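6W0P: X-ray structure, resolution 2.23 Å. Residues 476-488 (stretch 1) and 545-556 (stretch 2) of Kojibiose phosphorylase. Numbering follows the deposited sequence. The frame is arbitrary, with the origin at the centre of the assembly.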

# COMPACT_ATOMS: atom_id res chain seq x y z
N PRO A 476 11.78 4.21 15.18
CA PRO A 476 12.35 2.88 14.93
C PRO A 476 11.36 1.73 15.21
O PRO A 476 11.47 0.72 14.52
CB PRO A 476 13.57 2.83 15.86
CG PRO A 476 13.93 4.30 16.11
CD PRO A 476 12.60 5.03 16.08
N ASP A 477 10.43 1.89 16.16
CA ASP A 477 9.37 0.89 16.47
C ASP A 477 8.37 0.96 15.32
O ASP A 477 7.52 1.86 15.29
CB ASP A 477 8.65 1.11 17.81
CG ASP A 477 7.41 0.24 17.96
OD1 ASP A 477 7.38 -0.81 17.31
OD2 ASP A 477 6.44 0.63 18.70
N GLU A 478 8.47 0.02 14.39
CA GLU A 478 7.63 0.04 13.16
C GLU A 478 6.21 -0.39 13.47
O GLU A 478 5.40 -0.39 12.53
CB GLU A 478 8.26 -0.83 12.09
CG GLU A 478 9.65 -0.36 11.73
CD GLU A 478 10.28 -1.14 10.59
OE1 GLU A 478 9.67 -2.10 10.13
OE2 GLU A 478 11.35 -0.75 10.18
N PHE A 479 5.90 -0.72 14.72
CA PHE A 479 4.54 -1.12 15.13
C PHE A 479 3.71 0.12 15.48
O PHE A 479 2.57 -0.08 15.88
CB PHE A 479 4.60 -2.15 16.24
CG PHE A 479 5.23 -3.47 15.85
CD1 PHE A 479 5.43 -3.81 14.51
CD2 PHE A 479 5.53 -4.41 16.82
CE1 PHE A 479 5.98 -5.03 14.15
CE2 PHE A 479 6.04 -5.65 16.46
CZ PHE A 479 6.29 -5.95 15.13
N LYS A 480 4.23 1.32 15.27
CA LYS A 480 3.50 2.60 15.53
C LYS A 480 3.56 3.49 14.28
O LYS A 480 4.66 4.05 14.01
CB LYS A 480 4.05 3.30 16.77
CG LYS A 480 3.50 2.73 18.06
CD LYS A 480 2.02 3.00 18.24
CE LYS A 480 1.33 1.98 19.12
NZ LYS A 480 1.61 0.59 18.67
N LEU A 481 2.42 3.63 13.61
CA LEU A 481 2.28 4.27 12.27
C LEU A 481 1.37 5.51 12.32
O LEU A 481 0.26 5.41 12.82
CB LEU A 481 1.74 3.21 11.30
CG LEU A 481 1.27 3.74 9.94
CD1 LEU A 481 2.38 4.48 9.21
CD2 LEU A 481 0.73 2.60 9.08
N MET A 482 1.84 6.63 11.78
CA MET A 482 1.08 7.90 11.66
C MET A 482 0.75 8.37 13.07
O MET A 482 -0.40 8.80 13.36
CB MET A 482 -0.22 7.75 10.85
CG MET A 482 -0.01 7.39 9.37
SD MET A 482 0.85 8.64 8.41
CE MET A 482 -0.10 10.11 8.81
N VAL A 483 1.73 8.24 13.96
CA VAL A 483 1.62 8.80 15.33
C VAL A 483 2.19 10.21 15.32
O VAL A 483 2.89 10.57 14.36
CB VAL A 483 2.31 7.90 16.37
CG1 VAL A 483 1.61 6.56 16.44
CG2 VAL A 483 3.80 7.75 16.13
N ASN A 484 1.92 10.94 16.39
CA ASN A 484 2.43 12.31 16.63
C ASN A 484 3.29 12.30 17.88
O ASN A 484 3.02 11.52 18.77
CB ASN A 484 1.28 13.29 16.75
CG ASN A 484 0.29 13.18 15.62
OD1 ASN A 484 0.68 13.10 14.46
ND2 ASN A 484 -0.98 13.25 15.95
N HIS A 485 4.31 13.17 17.94
CA HIS A 485 5.17 13.36 19.13
C HIS A 485 5.87 12.03 19.44
O HIS A 485 5.93 11.65 20.65
CB HIS A 485 4.33 13.88 20.30
CG HIS A 485 3.41 14.99 19.93
ND1 HIS A 485 3.78 15.97 19.06
CD2 HIS A 485 2.14 15.28 20.34
CE1 HIS A 485 2.80 16.86 18.97
NE2 HIS A 485 1.77 16.45 19.72
N ASN A 486 6.37 11.34 18.39
CA ASN A 486 7.31 10.21 18.59
C ASN A 486 8.58 10.80 19.21
O ASN A 486 9.17 11.74 18.62
CB ASN A 486 7.60 9.43 17.33
CG ASN A 486 8.79 8.51 17.48
OD1 ASN A 486 9.88 8.83 17.01
ND2 ASN A 486 8.59 7.36 18.12
N THR A 487 8.96 10.31 20.39
CA THR A 487 10.04 10.93 21.19
C THR A 487 11.38 10.71 20.50
O THR A 487 12.13 11.66 20.43
CB THR A 487 10.00 10.44 22.64
OG1 THR A 487 8.67 10.77 23.06
CG2 THR A 487 11.06 11.10 23.49
N TYR A 488 11.63 9.53 19.93
CA TYR A 488 12.88 9.31 19.18
C TYR A 488 13.03 10.39 18.10
O TYR A 488 14.09 11.05 18.03
CB TYR A 488 12.94 7.93 18.52
CG TYR A 488 14.27 7.69 17.86
CD1 TYR A 488 14.51 8.10 16.56
CD2 TYR A 488 15.31 7.13 18.58
CE1 TYR A 488 15.75 7.90 15.96
CE2 TYR A 488 16.55 6.92 17.99
CZ TYR A 488 16.78 7.30 16.68
OH TYR A 488 18.03 7.13 16.16
N LEU A 545 9.90 8.58 32.99
CA LEU A 545 9.58 7.87 31.71
C LEU A 545 9.50 8.87 30.55
O LEU A 545 8.98 9.98 30.75
CB LEU A 545 8.27 7.11 31.83
CG LEU A 545 8.27 5.92 32.80
CD1 LEU A 545 6.87 5.36 32.99
CD2 LEU A 545 9.20 4.82 32.32
N PHE A 546 10.02 8.50 29.38
CA PHE A 546 9.59 9.07 28.08
C PHE A 546 8.39 8.28 27.59
O PHE A 546 8.36 7.02 27.78
CB PHE A 546 10.71 9.04 27.04
CG PHE A 546 11.88 9.91 27.39
CD1 PHE A 546 11.91 11.25 27.03
CD2 PHE A 546 12.96 9.39 28.10
CE1 PHE A 546 13.00 12.05 27.38
CE2 PHE A 546 14.04 10.19 28.42
CZ PHE A 546 14.07 11.51 28.05
N GLU A 547 7.39 8.97 27.03
CA GLU A 547 6.25 8.28 26.37
C GLU A 547 6.64 8.15 24.90
O GLU A 547 7.05 9.14 24.36
CB GLU A 547 4.92 9.02 26.57
CG GLU A 547 3.73 8.21 26.06
CD GLU A 547 2.35 8.83 26.26
OE1 GLU A 547 2.27 10.06 26.45
OE2 GLU A 547 1.37 8.09 26.17
N GLN A 548 6.56 6.94 24.33
CA GLN A 548 7.12 6.63 23.00
C GLN A 548 6.48 7.53 21.95
O GLN A 548 7.20 7.98 21.03
CB GLN A 548 6.90 5.16 22.62
CG GLN A 548 7.67 4.78 21.39
CD GLN A 548 7.52 3.32 21.08
OE1 GLN A 548 7.97 2.47 21.84
NE2 GLN A 548 6.90 3.04 19.94
N ASN A 549 5.17 7.75 22.06
CA ASN A 549 4.43 8.70 21.20
C ASN A 549 3.18 9.16 21.95
O ASN A 549 2.83 8.53 22.98
CB ASN A 549 4.16 8.12 19.81
CG ASN A 549 3.27 6.89 19.84
OD1 ASN A 549 3.74 5.79 19.53
ND2 ASN A 549 2.00 7.07 20.18
N ASP A 550 2.53 10.21 21.46
CA ASP A 550 1.27 10.73 22.05
C ASP A 550 0.26 9.58 22.05
O ASP A 550 0.05 9.00 20.97
CB ASP A 550 0.72 11.93 21.27
CG ASP A 550 -0.20 12.87 22.05
OD1 ASP A 550 -0.14 12.89 23.31
OD2 ASP A 550 -0.94 13.65 21.38
N GLY A 551 -0.30 9.27 23.22
CA GLY A 551 -1.35 8.24 23.38
C GLY A 551 -0.77 6.84 23.51
O GLY A 551 -1.59 5.87 23.59
N PHE A 552 0.56 6.69 23.53
CA PHE A 552 1.19 5.35 23.66
C PHE A 552 0.78 4.66 24.97
O PHE A 552 0.39 3.50 24.89
CB PHE A 552 2.72 5.35 23.59
CG PHE A 552 3.24 3.94 23.50
CD1 PHE A 552 3.47 3.19 24.64
CD2 PHE A 552 3.41 3.33 22.27
CE1 PHE A 552 3.90 1.88 24.55
CE2 PHE A 552 3.84 2.02 22.18
CZ PHE A 552 4.08 1.30 23.33
N PHE A 553 0.90 5.31 26.12
CA PHE A 553 0.67 4.71 27.47
C PHE A 553 -0.75 4.14 27.59
O PHE A 553 -0.90 3.12 28.28
CB PHE A 553 0.84 5.73 28.59
CG PHE A 553 2.25 6.17 28.86
CD1 PHE A 553 3.32 5.35 28.57
CD2 PHE A 553 2.49 7.39 29.49
CE1 PHE A 553 4.62 5.73 28.88
CE2 PHE A 553 3.79 7.78 29.80
CZ PHE A 553 4.85 6.95 29.47
N ASP A 554 -1.73 4.79 26.95
CA ASP A 554 -3.18 4.48 27.10
C ASP A 554 -3.64 3.41 26.09
O ASP A 554 -4.81 3.01 26.17
CB ASP A 554 -4.04 5.75 27.03
CG ASP A 554 -5.28 5.64 27.92
OD1 ASP A 554 -5.15 5.05 29.00
OD2 ASP A 554 -6.36 6.06 27.50
N MET A 555 -2.76 2.91 25.22
CA MET A 555 -3.14 1.92 24.18
C MET A 555 -3.59 0.63 24.86
O MET A 555 -3.24 0.38 26.01
CB MET A 555 -1.99 1.60 23.22
CG MET A 555 -1.56 2.79 22.38
SD MET A 555 -2.79 3.38 21.15
CE MET A 555 -2.80 1.94 20.09
N PRO A 556 -4.41 -0.20 24.17
CA PRO A 556 -4.73 -1.54 24.64
C PRO A 556 -3.46 -2.31 24.98
O PRO A 556 -2.50 -2.28 24.20
CB PRO A 556 -5.50 -2.16 23.46
CG PRO A 556 -6.13 -0.98 22.79
CD PRO A 556 -5.11 0.13 22.92
O HOH W 1 -0.01 9.83 18.37
O HOH W 2 -1.62 13.75 18.90
O HOH W 3 6.25 5.77 18.38
O HOH W 4 9.95 7.33 21.16

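The contact buries 577 Å² between two segments that are almost entirely irregular, and three of its four direct hydrogen bonds end on a backbone carbonyl: Glu547 O, Gln548 O and Asn484 O. Its first rule appears at Phe546, whose CB points toward stretch 1 and whose ring atom CD1 lies 3.6 Å from CG2 of Thr487. The methyl of threonine meets the aromatic carbon while its hydroxyl serves the next residue: Thr487 OG1 donates to Glu547 O at 2.6 Å. A beta-branched residue with one polar and one apolar arm thus suits this place. The side chain of Glu547 turns to its own stretch, where OE2 accepts from Phe553 N at 2.8 Å and braces the coming turn.

Gln548 works at both ends. Its carbonyl O accepts from Thr487 N at 3.0 Å, and also from water 4, which in turn accepts from Tyr488 N. The CA-to-CB bond points away, yet an extended chain, t at chi1 and chi2, brings the amide back to stretch 1, where NE2 donates to Asp477 OD2 at 2.7 Å. The other oxygen of that aspartate, OD1, accepts from Phe479 N at 3.0 Å, so one carboxylate shapes its own turn and ties down the neighbour.

Asn549 sits against Val483 and Asn486, its CB 3.7 Å from Val483 CG2, and its CA makes a CA-H...O contact of 3.4 Å with His485 O. Water 3 donates to its OD1 and accepts from both Asn486 ND2 and Gln548 NE2, filling a small polar gap among three amide side chains. On its other arm, Asn549 ND2 donates to Asp550 O at 2.9 Å. Asn549 OD1 also lies 3.4 Å from Lys480 CG, whose aliphatic chain covers this part of the contact.

Asp550 adds a backbone hydrogen bond, its N donating to Asn484 O at 3.0 Å. Water 1 links Asn484 N to Asp550 O, and water 2 links Asn484 ND2 to Asp550 OD2, so backbone and side chain are both bridged. OD2 also approaches the edge of the His485 ring, 3.6 Å from CD2. An exposed carboxylate suits this hydrated margin.

Gly551 makes no contact, but its positive phi of 84° suits the type II turn from Asn549 to Phe552, closed by Phe552 N to Asn549 O at 3.0 Å. Beyond it, Lys480 CE packs 4.0 Å from Phe552 CE2 and 4.2 Å from Met555 CE. The lysine CE thus lies beside apolar side chains, while Lys480 NZ donates to Phe479 O at 3.0 Å.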